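Local coordinates for putative epoxide hydrolase protein (Klebsiella pneumoniae subsp. pneumoniae, PDB 5BOV), which is a putative epoxide hydrolase of the alpha/beta hydrolase fold, its reaction not established and a monoacylglycerol lipase activity only tentatively assigned, at residues L36-P41 with R67-T72; F109-R114 with S215-R220; W157-F162 with W219-E224. One frame throughout, in Å; residues are numbered along the deposited sequence.

Contact 1. Residues L36-P41 with R67-T72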
# COMPACT_ATOMS: atom_id res chain seq x y z
N LEU A 36 1.58 -5.36 -7.22
CA LEU A 36 1.37 -3.92 -7.10
C LEU A 36 0.37 -3.73 -5.98
O LEU A 36 -0.77 -4.16 -6.07
CB LEU A 36 0.83 -3.34 -8.41
CG LEU A 36 1.71 -3.58 -9.66
CD1 LEU A 36 0.97 -3.11 -10.92
CD2 LEU A 36 3.08 -2.92 -9.53
N LEU A 37 0.77 -2.92 -4.98
CA LEU A 37 -0.04 -2.77 -3.77
C LEU A 37 -0.51 -1.34 -3.59
O LEU A 37 0.31 -0.37 -3.52
CB LEU A 37 0.81 -3.21 -2.57
CG LEU A 37 1.32 -4.65 -2.57
CD1 LEU A 37 2.16 -4.91 -1.33
CD2 LEU A 37 0.20 -5.68 -2.69
N HIS A 38 -1.82 -1.18 -3.42
CA HIS A 38 -2.40 0.16 -3.25
C HIS A 38 -2.30 0.65 -1.81
O HIS A 38 -1.92 -0.11 -0.90
CB HIS A 38 -3.84 0.13 -3.74
CG HIS A 38 -4.78 -0.68 -2.88
ND1 HIS A 38 -5.28 -0.19 -1.69
CD2 HIS A 38 -5.22 -1.95 -2.97
CE1 HIS A 38 -6.03 -1.12 -1.11
NE2 HIS A 38 -6.04 -2.18 -1.90
N GLY A 39 -2.73 1.90 -1.64
CA GLY A 39 -2.75 2.55 -0.37
C GLY A 39 -4.14 2.92 0.10
O GLY A 39 -5.15 2.50 -0.49
N TRP A 40 -4.16 3.74 1.14
CA TRP A 40 -5.44 4.19 1.80
C TRP A 40 -5.69 5.67 1.43
O TRP A 40 -4.73 6.48 1.55
CB TRP A 40 -5.35 4.10 3.33
CG TRP A 40 -6.59 4.57 3.97
CD1 TRP A 40 -7.68 3.83 4.22
CD2 TRP A 40 -6.87 5.87 4.46
NE1 TRP A 40 -8.66 4.59 4.80
CE2 TRP A 40 -8.19 5.86 4.96
CE3 TRP A 40 -6.18 7.07 4.46
CZ2 TRP A 40 -8.80 7.02 5.47
CZ3 TRP A 40 -6.77 8.17 5.02
CH2 TRP A 40 -8.10 8.16 5.48
N PRO A 41 -6.92 6.08 1.08
CA PRO A 41 -8.07 5.22 0.81
C PRO A 41 -8.27 5.03 -0.69
O PRO A 41 -9.05 5.71 -1.35
CB PRO A 41 -9.21 6.06 1.43
CG PRO A 41 -8.74 7.50 1.30
CD PRO A 41 -7.27 7.50 1.02
N ARG A 67 -6.72 -6.29 2.68
CA ARG A 67 -7.76 -6.50 3.67
C ARG A 67 -8.51 -5.15 3.93
O ARG A 67 -7.88 -4.09 4.00
CB ARG A 67 -7.17 -7.10 4.94
CG ARG A 67 -6.09 -6.27 5.65
CD ARG A 67 -5.78 -6.80 7.07
NE ARG A 67 -5.30 -8.15 7.00
CZ ARG A 67 -5.40 -9.07 7.98
NH1 ARG A 67 -5.88 -8.73 9.19
NH2 ARG A 67 -5.00 -10.29 7.78
N GLY A 68 -9.82 -5.22 3.94
CA GLY A 68 -10.66 -4.04 4.09
C GLY A 68 -11.07 -3.34 2.79
O GLY A 68 -11.63 -2.26 2.85
N TYR A 69 -10.77 -3.92 1.63
CA TYR A 69 -11.09 -3.30 0.36
C TYR A 69 -11.67 -4.28 -0.65
O TYR A 69 -11.28 -5.46 -0.74
CB TYR A 69 -9.86 -2.68 -0.29
CG TYR A 69 -9.13 -1.68 0.53
CD1 TYR A 69 -8.30 -2.08 1.57
CD2 TYR A 69 -9.21 -0.34 0.21
CE1 TYR A 69 -7.59 -1.12 2.29
CE2 TYR A 69 -8.52 0.63 0.92
CZ TYR A 69 -7.66 0.23 1.89
OH TYR A 69 -6.96 1.21 2.61
N GLY A 70 -12.61 -3.76 -1.45
CA GLY A 70 -13.05 -4.47 -2.65
C GLY A 70 -13.62 -5.85 -2.30
O GLY A 70 -14.39 -6.03 -1.37
N THR A 71 -13.22 -6.83 -3.08
CA THR A 71 -13.71 -8.18 -2.88
C THR A 71 -12.77 -9.05 -2.02
O THR A 71 -12.94 -10.30 -1.96
CB THR A 71 -13.91 -8.86 -4.26
OG1 THR A 71 -12.66 -8.95 -4.94
CG2 THR A 71 -14.94 -8.16 -5.06
N THR A 72 -11.78 -8.45 -1.35
CA THR A 72 -11.04 -9.18 -0.39
C THR A 72 -11.90 -9.32 0.89
O THR A 72 -12.40 -8.32 1.38
CB THR A 72 -9.71 -8.53 -0.08
OG1 THR A 72 -8.86 -8.81 -1.23
CG2 THR A 72 -9.05 -9.13 1.19
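Over one face of the Y69 phenol ring stands the edge of the H38 imidazole, a T-shaped pair with centroids 4.5 Å apart and planes at 71°. The touching atom is H38 CE1, which lies over the middle of the phenol, closest to Y69 CD2 at 3.5 Å. Further out along the tyrosine, Y69 OH meets the edge of the W40 indole in its plane, 3.2 Å from W40 CD1, while P41 CB packs on one face of that indole. The phenol oxygen is buried here with no hydrogen-bonding partner in the model. With CG between the backbone N and the carbonyl carbon (chi1 69°), H38 turns its imidazole toward Y69, and its own neighbour keeps the ring from turning: H38 ND1 donates to G39 O at 2.9 Å in a nearly straight bond (169°). H38 to P41, with a cis peptide bond before the proline, is consistent with the HGxP motif of epoxide hydrolases, which in relatives lies at the oxyanion hole. In the fold, the contact joins the loop leaving strand 32-37 to a loop interrupting strand 59-74, within a beta-alpha-beta unit whose crossover is helix 50-56; helix 175-186 packs against W40 and P41.

Contact 2. Residues F109-R114 with S215-R220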
# COMPACT_ATOMS: atom_id res chain seq x y z
N PHE A 109 2.49 2.18 -2.77
CA PHE A 109 2.45 3.51 -2.13
C PHE A 109 1.57 3.44 -0.87
O PHE A 109 0.70 2.61 -0.77
CB PHE A 109 1.97 4.63 -3.12
CG PHE A 109 0.50 4.51 -3.50
CD1 PHE A 109 0.08 3.51 -4.43
CD2 PHE A 109 -0.47 5.31 -2.91
CE1 PHE A 109 -1.26 3.40 -4.73
CE2 PHE A 109 -1.83 5.22 -3.25
CZ PHE A 109 -2.21 4.26 -4.17
N ASP A 110 1.87 4.31 0.10
CA ASP A 110 1.14 4.43 1.34
C ASP A 110 1.07 3.06 2.02
O ASP A 110 2.14 2.43 2.14
CB ASP A 110 -0.23 5.14 1.09
CG ASP A 110 -0.97 5.37 2.32
OD1 ASP A 110 -0.49 6.19 3.21
OD2 ASP A 110 -1.96 4.72 2.60
N TRP A 111 -0.07 2.54 2.44
CA TRP A 111 -0.09 1.20 3.10
C TRP A 111 0.60 0.15 2.23
O TRP A 111 1.19 -0.78 2.74
CB TRP A 111 -1.49 0.72 3.35
CG TRP A 111 -2.33 1.47 4.35
CD1 TRP A 111 -2.08 2.65 4.93
CD2 TRP A 111 -3.60 1.04 4.84
NE1 TRP A 111 -3.15 3.02 5.76
CE2 TRP A 111 -4.08 2.04 5.73
CE3 TRP A 111 -4.40 -0.07 4.60
CZ2 TRP A 111 -5.34 1.93 6.37
CZ3 TRP A 111 -5.61 -0.21 5.27
CH2 TRP A 111 -6.07 0.80 6.12
N GLY A 112 0.45 0.25 0.90
CA GLY A 112 1.06 -0.70 0.05
C GLY A 112 2.60 -0.65 0.02
O GLY A 112 3.25 -1.67 -0.15
N ALA A 113 3.15 0.54 0.14
CA ALA A 113 4.58 0.72 0.25
C ALA A 113 5.07 0.15 1.56
O ALA A 113 6.08 -0.56 1.63
CB ALA A 113 5.03 2.15 0.13
N ARG A 114 4.38 0.49 2.67
CA ARG A 114 4.71 -0.10 3.97
C ARG A 114 4.68 -1.61 3.93
O ARG A 114 5.62 -2.27 4.37
CB ARG A 114 3.76 0.41 5.00
CG ARG A 114 4.03 -0.06 6.38
CD ARG A 114 2.91 0.37 7.33
NE ARG A 114 1.71 -0.38 7.04
CZ ARG A 114 0.47 -0.05 7.38
NH1 ARG A 114 0.21 1.09 7.99
NH2 ARG A 114 -0.53 -0.91 7.11
N SER A 215 -8.49 0.50 12.85
CA SER A 215 -7.47 -0.35 13.43
C SER A 215 -6.05 0.07 12.97
O SER A 215 -5.12 0.14 13.79
CB SER A 215 -7.69 -1.82 13.12
OG SER A 215 -6.63 -2.64 13.61
N ASN A 216 -5.86 0.24 11.67
CA ASN A 216 -4.56 0.69 11.15
C ASN A 216 -4.03 1.92 11.89
O ASN A 216 -2.87 1.90 12.34
CB ASN A 216 -4.65 0.95 9.63
CG ASN A 216 -3.36 1.47 9.06
OD1 ASN A 216 -2.52 0.72 8.58
ND2 ASN A 216 -3.20 2.80 9.07
N TYR A 217 -4.88 2.95 12.02
CA TYR A 217 -4.46 4.21 12.62
C TYR A 217 -4.39 4.17 14.17
O TYR A 217 -3.44 4.73 14.75
CB TYR A 217 -5.26 5.39 12.06
CG TYR A 217 -4.90 5.60 10.65
CD1 TYR A 217 -3.64 6.06 10.27
CD2 TYR A 217 -5.75 5.21 9.62
CE1 TYR A 217 -3.25 6.14 8.92
CE2 TYR A 217 -5.38 5.36 8.29
CZ TYR A 217 -4.12 5.81 7.96
OH TYR A 217 -3.75 5.84 6.62
N ARG A 218 -5.25 3.36 14.80
CA ARG A 218 -5.11 3.17 16.23
C ARG A 218 -3.85 2.38 16.54
O ARG A 218 -3.11 2.72 17.51
CB ARG A 218 -6.34 2.55 16.84
CG ARG A 218 -7.49 3.54 16.84
CD ARG A 218 -8.75 2.91 17.39
NE ARG A 218 -9.83 3.92 17.21
CZ ARG A 218 -11.07 3.76 17.62
NH1 ARG A 218 -11.41 2.61 18.23
NH2 ARG A 218 -11.99 4.71 17.36
N TRP A 219 -3.54 1.34 15.77
CA TRP A 219 -2.30 0.62 16.03
C TRP A 219 -1.09 1.53 15.90
O TRP A 219 -0.21 1.51 16.72
CB TRP A 219 -2.14 -0.62 15.10
CG TRP A 219 -0.94 -1.49 15.47
CD1 TRP A 219 -0.96 -2.63 16.21
CD2 TRP A 219 0.42 -1.31 15.08
NE1 TRP A 219 0.28 -3.13 16.36
CE2 TRP A 219 1.16 -2.34 15.66
CE3 TRP A 219 1.08 -0.35 14.35
CZ2 TRP A 219 2.49 -2.48 15.47
CZ3 TRP A 219 2.41 -0.48 14.15
CH2 TRP A 219 3.12 -1.53 14.71
N ARG A 220 -1.09 2.39 14.87
CA ARG A 220 0.04 3.22 14.57
C ARG A 220 0.35 4.17 15.73
O ARG A 220 1.51 4.48 15.97
CB ARG A 220 -0.28 4.03 13.33
CG ARG A 220 0.84 4.86 12.82
CD ARG A 220 0.36 5.54 11.52
NE ARG A 220 1.23 6.69 11.25
CZ ARG A 220 2.44 6.61 10.75
NH1 ARG A 220 2.96 5.43 10.39
NH2 ARG A 220 3.13 7.72 10.58
O HOH W 1 -1.44 6.72 5.80
O HOH W 2 1.92 3.52 8.94
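N216 lies over one face of the W111 indole just where strand 104-108 turns into helix 111-122, a corner whose sequence fits the nucleophile elbow of alpha/beta hydrolases, with D110 at the position expected for the nucleophile. Amide and indole planes are 24° apart, and N216 CG comes within 3.4 Å of W111 CZ2. N216 OD1 accepts two bonds, both from R114, which grips it end-on with NH1 at 2.8 Å and NH2 at 3.0 Å; NH1 meets a lone pair of OD1 in the carbonyl plane, whereas NH2 comes nearly along the C=O axis. A bend at chi3 (70°) in the otherwise extended R114 chain turns its guanidinium to the amide, and the two groups are nearly coplanar. The other end of the amide, N216 ND2, sits above the centre of the Y217 ring; it is 3.3 Å from W111 NE1, but both are donors and do not bond. W111 NE1 instead donates to Y217 OH at 3.0 Å, tilted from the indole plane. D110 OD2 receives the backbone N-H of W40 and, weakly, that of W111; W40 also stacks on W111. R114 and R220, like charges, do not touch but share a water that accepts from NH1 of each, weakly from R220. A second water donates to D110 OD1 and lies 2.6 Å from Y217 OH.

Contact 3. Residues W157-F162 with W219-E224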
# COMPACT_ATOMS: atom_id res chain seq x y z
N TRP A 157 -4.01 14.79 10.44
CA TRP A 157 -5.20 15.07 11.30
C TRP A 157 -6.13 13.85 11.45
O TRP A 157 -6.65 13.57 12.51
CB TRP A 157 -5.98 16.27 10.82
CG TRP A 157 -6.72 16.10 9.59
CD1 TRP A 157 -6.21 16.13 8.33
CD2 TRP A 157 -8.13 15.83 9.47
NE1 TRP A 157 -7.22 15.89 7.44
CE2 TRP A 157 -8.40 15.66 8.11
CE3 TRP A 157 -9.18 15.67 10.39
CZ2 TRP A 157 -9.70 15.42 7.62
CZ3 TRP A 157 -10.45 15.40 9.91
CH2 TRP A 157 -10.69 15.27 8.53
N TYR A 158 -6.33 13.17 10.31
CA TYR A 158 -7.28 12.10 10.25
C TYR A 158 -6.94 10.93 11.15
O TYR A 158 -7.82 10.26 11.63
CB TYR A 158 -7.50 11.62 8.79
CG TYR A 158 -6.20 11.28 8.09
CD1 TYR A 158 -5.48 12.28 7.38
CD2 TYR A 158 -5.68 10.01 8.16
CE1 TYR A 158 -4.27 11.98 6.77
CE2 TYR A 158 -4.49 9.72 7.58
CZ TYR A 158 -3.79 10.72 6.89
OH TYR A 158 -2.60 10.36 6.28
N GLN A 159 -5.66 10.68 11.43
CA GLN A 159 -5.32 9.54 12.23
C GLN A 159 -5.79 9.79 13.65
O GLN A 159 -6.23 8.89 14.36
CB GLN A 159 -3.83 9.21 12.17
CG GLN A 159 -2.86 10.03 12.98
CD GLN A 159 -1.40 9.52 12.83
OE1 GLN A 159 -1.16 8.41 12.33
NE2 GLN A 159 -0.48 10.31 13.20
N PHE A 160 -5.69 11.03 14.07
CA PHE A 160 -6.20 11.43 15.43
C PHE A 160 -7.73 11.45 15.48
O PHE A 160 -8.32 10.93 16.49
CB PHE A 160 -5.65 12.75 15.91
CG PHE A 160 -4.15 12.84 15.74
CD1 PHE A 160 -3.31 12.10 16.56
CD2 PHE A 160 -3.61 13.68 14.79
CE1 PHE A 160 -1.94 12.13 16.37
CE2 PHE A 160 -2.24 13.69 14.59
CZ PHE A 160 -1.41 12.93 15.39
N TYR A 161 -8.38 11.90 14.41
CA TYR A 161 -9.83 11.72 14.30
C TYR A 161 -10.25 10.25 14.51
O TYR A 161 -11.12 9.90 15.30
CB TYR A 161 -10.27 12.20 12.94
CG TYR A 161 -11.76 12.25 12.70
CD1 TYR A 161 -12.61 13.01 13.52
CD2 TYR A 161 -12.34 11.64 11.63
CE1 TYR A 161 -13.98 13.12 13.27
CE2 TYR A 161 -13.70 11.75 11.36
CZ TYR A 161 -14.54 12.50 12.16
OH TYR A 161 -15.89 12.58 11.88
N PHE A 162 -9.56 9.36 13.77
CA PHE A 162 -9.86 7.91 13.79
C PHE A 162 -9.59 7.24 15.17
O PHE A 162 -10.07 6.17 15.46
CB PHE A 162 -9.10 7.14 12.69
CG PHE A 162 -9.48 7.53 11.26
CD1 PHE A 162 -10.73 8.05 10.95
CD2 PHE A 162 -8.56 7.30 10.24
CE1 PHE A 162 -11.00 8.43 9.65
CE2 PHE A 162 -8.84 7.66 8.94
CZ PHE A 162 -10.09 8.20 8.66
N TRP A 219 -3.54 1.34 15.77
CA TRP A 219 -2.30 0.62 16.03
C TRP A 219 -1.09 1.53 15.90
O TRP A 219 -0.21 1.51 16.72
CB TRP A 219 -2.14 -0.62 15.10
CG TRP A 219 -0.94 -1.49 15.47
CD1 TRP A 219 -0.96 -2.63 16.21
CD2 TRP A 219 0.42 -1.31 15.08
NE1 TRP A 219 0.28 -3.13 16.36
CE2 TRP A 219 1.16 -2.34 15.66
CE3 TRP A 219 1.08 -0.35 14.35
CZ2 TRP A 219 2.49 -2.48 15.47
CZ3 TRP A 219 2.41 -0.48 14.15
CH2 TRP A 219 3.12 -1.53 14.71
N ARG A 220 -1.09 2.39 14.87
CA ARG A 220 0.04 3.22 14.57
C ARG A 220 0.35 4.17 15.73
O ARG A 220 1.51 4.48 15.97
CB ARG A 220 -0.28 4.03 13.33
CG ARG A 220 0.84 4.86 12.82
CD ARG A 220 0.36 5.54 11.52
NE ARG A 220 1.23 6.69 11.25
CZ ARG A 220 2.44 6.61 10.75
NH1 ARG A 220 2.96 5.43 10.39
NH2 ARG A 220 3.13 7.72 10.58
N LEU A 221 -0.70 4.60 16.44
CA LEU A 221 -0.61 5.52 17.56
C LEU A 221 -0.38 4.81 18.90
O LEU A 221 -0.32 5.48 19.95
CB LEU A 221 -1.86 6.38 17.62
CG LEU A 221 -2.06 7.37 16.46
CD1 LEU A 221 -3.43 7.96 16.52
CD2 LEU A 221 -0.97 8.42 16.49
N GLY A 222 -0.25 3.51 18.88
CA GLY A 222 -0.04 2.75 20.09
C GLY A 222 -1.30 2.55 20.89
O GLY A 222 -1.21 2.25 22.07
N LEU A 223 -2.48 2.66 20.28
CA LEU A 223 -3.74 2.58 20.97
C LEU A 223 -4.46 1.26 20.83
O LEU A 223 -5.56 1.08 21.30
CB LEU A 223 -4.67 3.70 20.48
CG LEU A 223 -4.10 5.10 20.65
CD1 LEU A 223 -5.04 6.08 20.00
CD2 LEU A 223 -3.94 5.40 22.14
N GLU A 224 -3.80 0.29 20.22
CA GLU A 224 -4.38 -1.02 20.01
C GLU A 224 -3.20 -1.96 20.15
O GLU A 224 -2.13 -1.69 19.65
CB GLU A 224 -4.95 -1.12 18.59
CG GLU A 224 -6.15 -1.94 18.47
CD GLU A 224 -6.76 -1.75 17.10
OE1 GLU A 224 -6.20 -2.36 16.19
OE2 GLU A 224 -7.72 -0.94 16.99
O HOH W 3 2.67 10.08 12.19
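Helix 157-162 faces the C-terminal end of helix 209-220, the backbones coming nearest at Q159 and L221 with CA atoms 8.2 Å apart, while segment 219-224 leaves its helix at G222, which has positive phi and ends it in a Schellman motif. The side chains that bridge the gap are one amide, one guanidinium, one leucine and one phenyl ring. Q159 starts with CG between its backbone N and carbonyl carbon (chi1 78°) and then runs out extended, which carries its amide across to R220. There Q159 OE1 takes a weak, bent bond from R220 NE at 3.1 Å, approaching the edge of the guanidinium in its plane; the two flat groups are nearly coplanar although the chains cross at about a right angle. A water accepts from R220 NH2 at 2.9 Å and, weakly, from Q159 NE2, adding a second and longer path between the same two groups. Beside this polar pair L221 supplies the apolar part. Its CD2 lies 3.8 Å from F160 CE1 and equally close to Q159 NE2, and its other methyl, CD1, reaches the helix backbone at Q159 O, 3.7 Å away. The leucine thus lies against both residues without separating them, since Q159 CG packs over the centre of one face of the F160 ring. The contact is partly buried, with W156 beside R220 and Y217 beside Q159. Close by, R218 NE bonds to F162 O, a further tie between the two helices. Both helices lie between strands 127-133 and 247-252, where many alpha/beta hydrolases carry a helical cap, and are consistent with such a cap.

From the N terminus, contact 1 closes first, over the short beta-alpha-beta crossover between residues 36-41 and 67-72, and lies wholly ahead of the others. Contact 2 then spans about a hundred residues, from the start of helix 111-122 to helix 209-220. Contact 3 starts inside that span at 157-162 and ends on the same helix, sharing W219 and R220 but running on to E224, so the two overlap without strict nesting. W40 ties the set together: it touches W111 and Y217 of contact 2 and Y158 and F162 of contact 3. Core sheet, putative elbow and the helices inserted between strands 127-133 and 247-252, probably a cap, are thereby joined around one tryptophan.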